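PDB 2CKS: endoglucanase E-5 from Thermobifida fusca, which hydrolyses internal beta-1,4-glucosidic linkages in cellulose, lichenin and cereal beta-D-glucans, this chain being its family 5 catalytic domain. Local coordinates for residues R160-R173 / E188-A202. Sequence-based numbering, arbitrary orientation. Where two conformers were deposited one is given.
Sequences RQRDPDSVIIVGTR and EIAANPVNASNIMYA. With NA (sodium ion), chain H.
R160, on helix 145-162, brings its guanidinium edge to the carbonyls that lead into strand 199-202. NH1 donates to S197 O at 2.9 Å, with the oxygen 19° out of the guanidinium plane, while NH2 reaches S166 O and, weakly, N198 O. The bend at chi2 (-79°) turns the chain toward these oxygens, which lie on both segments. With an alanine here, S197 O would probably lose the guanidinium's grip, and the ties from the helix to S166 and N198 would go with it. N198 crosses V167 at about a right angle, OD1 3.6 Å from V167 CG2; that oxygen also accepts from V13 N.

Strands 168-170 and 199-202 then run parallel, V170 N bonding M200 O at 2.8 Å. On one face I169 lies side by side with M200, and its CG2 meets A202 CB. On the other, V170 CG2 touches I199 CG2 at 3.8 Å, and the Y201 ring has I199 CG2 over one face and I189 CG2 over the other, both toward the rim, its OH accepting from V194 N. T172 OG1 donates to A202 O at 2.8 Å, leaving CG2 against I189 CD1 (3.6 Å). Beyond it, R173 NH1 makes a salt bridge to the syn lone pair of E188 OE1 at 3.2 Å, guanidinium and carboxylate planes 74° apart; S184 OG shares that oxygen.

These are the fifth and sixth strands of the eight-stranded TIM barrel of family 5, joined in a beta-alpha-beta crossover through short helices 173-176 and 187-191.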
loop_
_atom_site.group_PDB
_atom_site.type_symbol
_atom_site.label_atom_id
_atom_site.label_comp_id
_atom_site.label_asym_id
_atom_site.label_seq_id
_atom_site.Cartn_x
_atom_site.Cartn_y
_atom_site.Cartn_z
ATOM N N ARG A 160 -10.634 -10.517 11.506
ATOM C CA ARG A 160 -12.013 -10.777 11.107
ATOM C C ARG A 160 -12.919 -11.011 12.311
ATOM O O ARG A 160 -14.124 -10.775 12.246
ATOM C CB ARG A 160 -12.074 -11.964 10.140
ATOM C CG ARG A 160 -11.468 -11.669 8.758
ATOM C CD ARG A 160 -12.414 -10.900 7.883
ATOM N NE ARG A 160 -11.810 -10.234 6.728
ATOM C CZ ARG A 160 -11.608 -10.792 5.543
ATOM N NH1 ARG A 160 -11.883 -12.071 5.317
ATOM N NH2 ARG A 160 -11.102 -10.059 4.567
ATOM N N GLN A 161 -12.330 -11.443 13.418
ATOM C CA GLN A 161 -13.062 -11.611 14.665
ATOM C C GLN A 161 -13.606 -10.273 15.152
ATOM O O GLN A 161 -14.676 -10.209 15.755
ATOM C CB GLN A 161 -12.141 -12.219 15.724
ATOM C CG GLN A 161 -12.745 -12.326 17.119
ATOM C CD GLN A 161 -11.799 -12.965 18.095
ATOM O OE1 GLN A 161 -11.043 -13.870 17.734
ATOM N NE2 GLN A 161 -11.826 -12.498 19.339
ATOM N N ARG A 162 -12.849 -9.216 14.893
ATOM C CA ARG A 162 -13.160 -7.877 15.381
ATOM C C ARG A 162 -13.775 -6.962 14.325
ATOM O O ARG A 162 -14.546 -6.052 14.638
ATOM C CB ARG A 162 -11.872 -7.249 15.898
ATOM C CG ARG A 162 -11.347 -7.943 17.114
ATOM C CD ARG A 162 -9.869 -7.814 17.335
ATOM N NE ARG A 162 -9.530 -8.436 18.608
ATOM C CZ ARG A 162 -9.165 -9.703 18.778
ATOM N NH1 ARG A 162 -9.054 -10.542 17.758
ATOM N NH2 ARG A 162 -8.908 -10.143 20.005
ATOM N N ASP A 163 -13.453 -7.231 13.066
ATOM C CA ASP A 163 -13.844 -6.371 11.968
ATOM C C ASP A 163 -14.067 -7.294 10.771
ATOM O O ASP A 163 -13.200 -7.439 9.925
ATOM C CB ASP A 163 -12.724 -5.363 11.721
ATOM C CG ASP A 163 -13.093 -4.293 10.737
ATOM O OD1 ASP A 163 -14.290 -4.140 10.397
ATOM O OD2 ASP A 163 -12.224 -3.522 10.265
ATOM N N PRO A 164 -15.219 -7.960 10.734
ATOM C CA PRO A 164 -15.460 -8.993 9.721
ATOM C C PRO A 164 -15.545 -8.509 8.272
ATOM O O PRO A 164 -15.317 -9.304 7.362
ATOM C CB PRO A 164 -16.799 -9.605 10.157
ATOM C CG PRO A 164 -17.458 -8.535 10.940
ATOM C CD PRO A 164 -16.356 -7.824 11.662
ATOM N N ASP A 165 -15.931 -7.255 8.060
ATOM C CA ASP A 165 -16.312 -6.766 6.722
ATOM C C ASP A 165 -15.267 -5.881 6.042
ATOM O O ASP A 165 -15.593 -5.024 5.211
ATOM C CB ASP A 165 -17.631 -6.003 6.805
ATOM C CG ASP A 165 -17.573 -4.807 7.750
ATOM O OD1 ASP A 165 -16.536 -4.571 8.413
ATOM O OD2 ASP A 165 -18.546 -4.044 7.908
ATOM N N SER A 166 -14.007 -6.082 6.414
ATOM C CA SER A 166 -12.903 -5.267 5.915
ATOM C C SER A 166 -12.056 -6.055 4.928
ATOM O O SER A 166 -11.995 -7.291 4.976
ATOM C CB SER A 166 -12.028 -4.787 7.071
ATOM O OG SER A 166 -11.478 -5.883 7.780
ATOM N N VAL A 167 -11.406 -5.330 4.027
ATOM C CA VAL A 167 -10.596 -5.939 2.997
ATOM C C VAL A 167 -9.200 -6.094 3.547
ATOM O O VAL A 167 -8.680 -5.189 4.194
ATOM C CB VAL A 167 -10.553 -5.046 1.751
ATOM C CG1 VAL A 167 -9.625 -5.633 0.701
ATOM C CG2 VAL A 167 -11.959 -4.869 1.188
ATOM N N ILE A 168 -8.614 -7.254 3.303
ATOM C CA ILE A 168 -7.253 -7.544 3.720
ATOM C C ILE A 168 -6.402 -7.782 2.479
ATOM O O ILE A 168 -6.800 -8.498 1.573
ATOM C CB ILE A 168 -7.231 -8.744 4.680
ATOM C CG1 ILE A 168 -7.936 -8.357 5.991
ATOM C CG2 ILE A 168 -5.807 -9.204 4.940
ATOM C CD1 ILE A 168 -8.312 -9.528 6.871
ATOM N N ILE A 169 -5.234 -7.151 2.449
ATOM C CA ILE A 169 -4.283 -7.269 1.363
ATOM C C ILE A 169 -3.126 -8.142 1.849
ATOM O O ILE A 169 -2.516 -7.860 2.870
ATOM C CB ILE A 169 -3.754 -5.885 0.925
ATOM C CG1 ILE A 169 -4.910 -4.988 0.475
ATOM C CG2 ILE A 169 -2.733 -6.046 -0.195
ATOM C CD1 ILE A 169 -4.535 -3.517 0.287
ATOM N N VAL A 170 -2.806 -9.182 1.088
ATOM C CA VAL A 170 -1.809 -10.167 1.471
ATOM C C VAL A 170 -0.580 -10.029 0.580
ATOM O O VAL A 170 -0.686 -10.058 -0.647
ATOM C CB VAL A 170 -2.369 -11.579 1.331
ATOM C CG1 VAL A 170 -1.306 -12.631 1.676
ATOM C CG2 VAL A 170 -3.600 -11.739 2.214
ATOM N N GLY A 171 0.581 -9.878 1.200
ATOM C CA GLY A 171 1.839 -9.783 0.485
ATOM C C GLY A 171 2.143 -11.065 -0.269
ATOM O O GLY A 171 1.603 -12.109 0.050
ATOM N N THR A 172 2.999 -10.969 -1.275
ATOM C CA THR A 172 3.319 -12.108 -2.124
ATOM C C THR A 172 4.819 -12.377 -2.168
ATOM O O THR A 172 5.631 -11.609 -1.644
ATOM C CB THR A 172 2.705 -11.931 -3.540
ATOM O OG1 THR A 172 3.162 -10.725 -4.165
ATOM C CG2 THR A 172 1.188 -11.786 -3.465
ATOM N N ARG A 173 5.185 -13.496 -2.771
ATOM C CA ARG A 173 6.578 -13.932 -2.785
ATOM C C ARG A 173 7.506 -12.921 -3.443
ATOM O O ARG A 173 7.135 -12.260 -4.403
ATOM C CB ARG A 173 6.696 -15.226 -3.574
ATOM C CG ARG A 173 6.322 -16.459 -2.840
ATOM C CD ARG A 173 6.744 -17.702 -3.613
ATOM N NE ARG A 173 8.183 -17.955 -3.535
ATOM C CZ ARG A 173 8.874 -18.717 -4.387
ATOM N NH1 ARG A 173 8.281 -19.333 -5.409
ATOM N NH2 ARG A 173 10.179 -18.878 -4.206
ATOM N N GLU A 188 1.034 -19.616 -9.011
ATOM C CA GLU A 188 1.273 -20.289 -7.741
ATOM C C GLU A 188 0.218 -19.921 -6.699
ATOM O O GLU A 188 -0.251 -20.769 -5.948
ATOM C CB GLU A 188 2.655 -19.905 -7.239
ATOM C CG GLU A 188 3.068 -20.541 -5.941
ATOM C CD GLU A 188 4.557 -20.426 -5.709
ATOM O OE1 GLU A 188 5.139 -19.352 -6.020
ATOM O OE2 GLU A 188 5.135 -21.415 -5.216
ATOM N N ILE A 189 -0.153 -18.644 -6.668
ATOM C CA ILE A 189 -1.186 -18.162 -5.750
ATOM C C ILE A 189 -2.554 -18.725 -6.118
ATOM O O ILE A 189 -3.302 -19.189 -5.260
ATOM C CB ILE A 189 -1.227 -16.609 -5.761
ATOM C CG1 ILE A 189 0.095 -16.038 -5.242
ATOM C CG2 ILE A 189 -2.424 -16.080 -4.949
ATOM C CD1 ILE A 189 0.342 -14.576 -5.659
ATOM N N ALA A 190 -2.891 -18.680 -7.401
ATOM C CA ALA A 190 -4.202 -19.131 -7.858
ATOM C C ALA A 190 -4.425 -20.607 -7.576
ATOM O O ALA A 190 -5.555 -21.003 -7.269
ATOM C CB ALA A 190 -4.371 -18.846 -9.327
ATOM N N ALA A 191 -3.345 -21.391 -7.618
ATOM C CA ALA A 191 -3.403 -22.833 -7.357
ATOM C C ALA A 191 -3.536 -23.169 -5.875
ATOM O O ALA A 191 -3.957 -24.269 -5.530
ATOM C CB ALA A 191 -2.167 -23.530 -7.925
ATOM N N ASN A 192 -3.146 -22.238 -5.004
ATOM C CA ASN A 192 -3.185 -22.438 -3.559
ATOM C C ASN A 192 -3.538 -21.118 -2.859
ATOM O O ASN A 192 -2.720 -20.545 -2.157
ATOM C CB ASN A 192 -1.817 -22.957 -3.085
ATOM C CG ASN A 192 -1.825 -23.428 -1.647
ATOM O OD1 ASN A 192 -2.881 -23.684 -1.068
ATOM N ND2 ASN A 192 -0.631 -23.557 -1.064
ATOM N N PRO A 193 -4.751 -20.621 -3.066
ATOM C CA PRO A 193 -5.098 -19.281 -2.588
ATOM C C PRO A 193 -5.310 -19.239 -1.079
ATOM O O PRO A 193 -5.571 -20.273 -0.452
ATOM C CB PRO A 193 -6.390 -18.971 -3.342
ATOM C CG PRO A 193 -7.005 -20.291 -3.568
ATOM C CD PRO A 193 -5.876 -21.263 -3.773
ATOM N N VAL A 194 -5.174 -18.052 -0.502
ATOM C CA VAL A 194 -5.539 -17.849 0.894
ATOM C C VAL A 194 -7.023 -18.226 1.037
ATOM O O VAL A 194 -7.843 -17.812 0.223
ATOM C CB VAL A 194 -5.277 -16.393 1.324
ATOM C CG1 VAL A 194 -5.861 -16.113 2.706
ATOM C CG2 VAL A 194 -3.789 -16.105 1.305
ATOM N N ASN A 195 -7.331 -19.028 2.058
ATOM C CA ASN A 195 -8.680 -19.562 2.298
ATOM C C ASN A 195 -9.512 -18.539 3.070
ATOM O O ASN A 195 -9.899 -18.747 4.213
ATOM C CB ASN A 195 -8.596 -20.906 3.054
ATOM C CG ASN A 195 -9.935 -21.645 3.122
ATOM O OD1 ASN A 195 -10.544 -21.975 2.097
ATOM N ND2 ASN A 195 -10.383 -21.931 4.341
ATOM N N ALA A 196 -9.729 -17.403 2.432
ATOM C CA ALA A 196 -10.588 -16.351 2.934
ATOM C C ALA A 196 -11.010 -15.554 1.726
ATOM O O ALA A 196 -10.365 -15.607 0.673
ATOM C CB ALA A 196 -9.857 -15.463 3.915
ATOM N N SER A 197 -12.101 -14.831 1.879
ATOM C CA SER A 197 -12.563 -13.946 0.838
ATOM C C SER A 197 -12.492 -12.505 1.318
ATOM O O SER A 197 -12.056 -12.216 2.437
ATOM C CB SER A 197 -13.958 -14.345 0.411
ATOM O OG SER A 197 -13.898 -15.637 -0.162
ATOM N N ASN A 198 -12.867 -11.594 0.436
ATOM C CA ASN A 198 -12.588 -10.196 0.625
ATOM C C ASN A 198 -11.092 -9.964 0.825
ATOM O O ASN A 198 -10.683 -9.154 1.641
ATOM C CB ASN A 198 -13.425 -9.653 1.782
ATOM C CG ASN A 198 -13.876 -8.263 1.542
ATOM O OD1 ASN A 198 -13.934 -7.813 0.398
ATOM N ND2 ASN A 198 -14.194 -7.554 2.608
ATOM N N ILE A 199 -10.290 -10.701 0.053
ATOM C CA ILE A 199 -8.829 -10.650 0.079
ATOM C C ILE A 199 -8.332 -10.067 -1.242
ATOM O O ILE A 199 -8.930 -10.321 -2.290
ATOM C CB ILE A 199 -8.247 -12.092 0.250
ATOM C CG1 ILE A 199 -8.651 -12.701 1.601
ATOM C CG2 ILE A 199 -6.725 -12.115 0.075
ATOM C CD1 ILE A 199 -8.142 -11.947 2.814
ATOM N N MET A 200 -7.247 -9.292 -1.183
ATOM C CA MET A 200 -6.494 -8.878 -2.362
ATOM C C MET A 200 -5.045 -9.276 -2.148
ATOM O O MET A 200 -4.623 -9.534 -1.012
ATOM C CB MET A 200 -6.586 -7.366 -2.542
ATOM C CG MET A 200 -7.997 -6.838 -2.490
ATOM S SD MET A 200 -8.047 -5.088 -2.864
ATOM C CE MET A 200 -7.845 -5.099 -4.599
ATOM N N TYR A 201 -4.296 -9.336 -3.234
ATOM C CA TYR A 201 -2.895 -9.723 -3.189
ATOM C C TYR A 201 -2.056 -8.558 -3.671
ATOM O O TYR A 201 -2.412 -7.877 -4.633
ATOM C CB TYR A 201 -2.666 -10.954 -4.058
ATOM C CG TYR A 201 -3.402 -12.166 -3.545
ATOM C CD1 TYR A 201 -4.691 -12.442 -3.973
ATOM C CD2 TYR A 201 -2.822 -13.023 -2.619
ATOM C CE1 TYR A 201 -5.369 -13.553 -3.507
ATOM C CE2 TYR A 201 -3.494 -14.128 -2.149
ATOM C CZ TYR A 201 -4.758 -14.397 -2.599
ATOM O OH TYR A 201 -5.426 -15.508 -2.120
ATOM N N ALA A 202 -0.940 -8.325 -2.997
ATOM C CA ALA A 202 -0.093 -7.184 -3.317
ATOM C C ALA A 202 0.893 -7.461 -4.442
ATOM O O ALA A 202 1.455 -8.553 -4.549
ATOM C CB ALA A 202 0.645 -6.740 -2.083
HETATM NA NA NA H . -15.344 -2.121 9.315
HETATM O O HOH W 1 -12.719 -1.122 9.727
HETATM O O HOH W 2 -14.719 -9.581 4.807
HETATM O O HOH W 3 -17.738 -2.107 9.091
HETATM O O HOH W 4 -14.937 -2.255 6.621
HETATM O O HOH W 5 -14.636 -2.882 7.873
#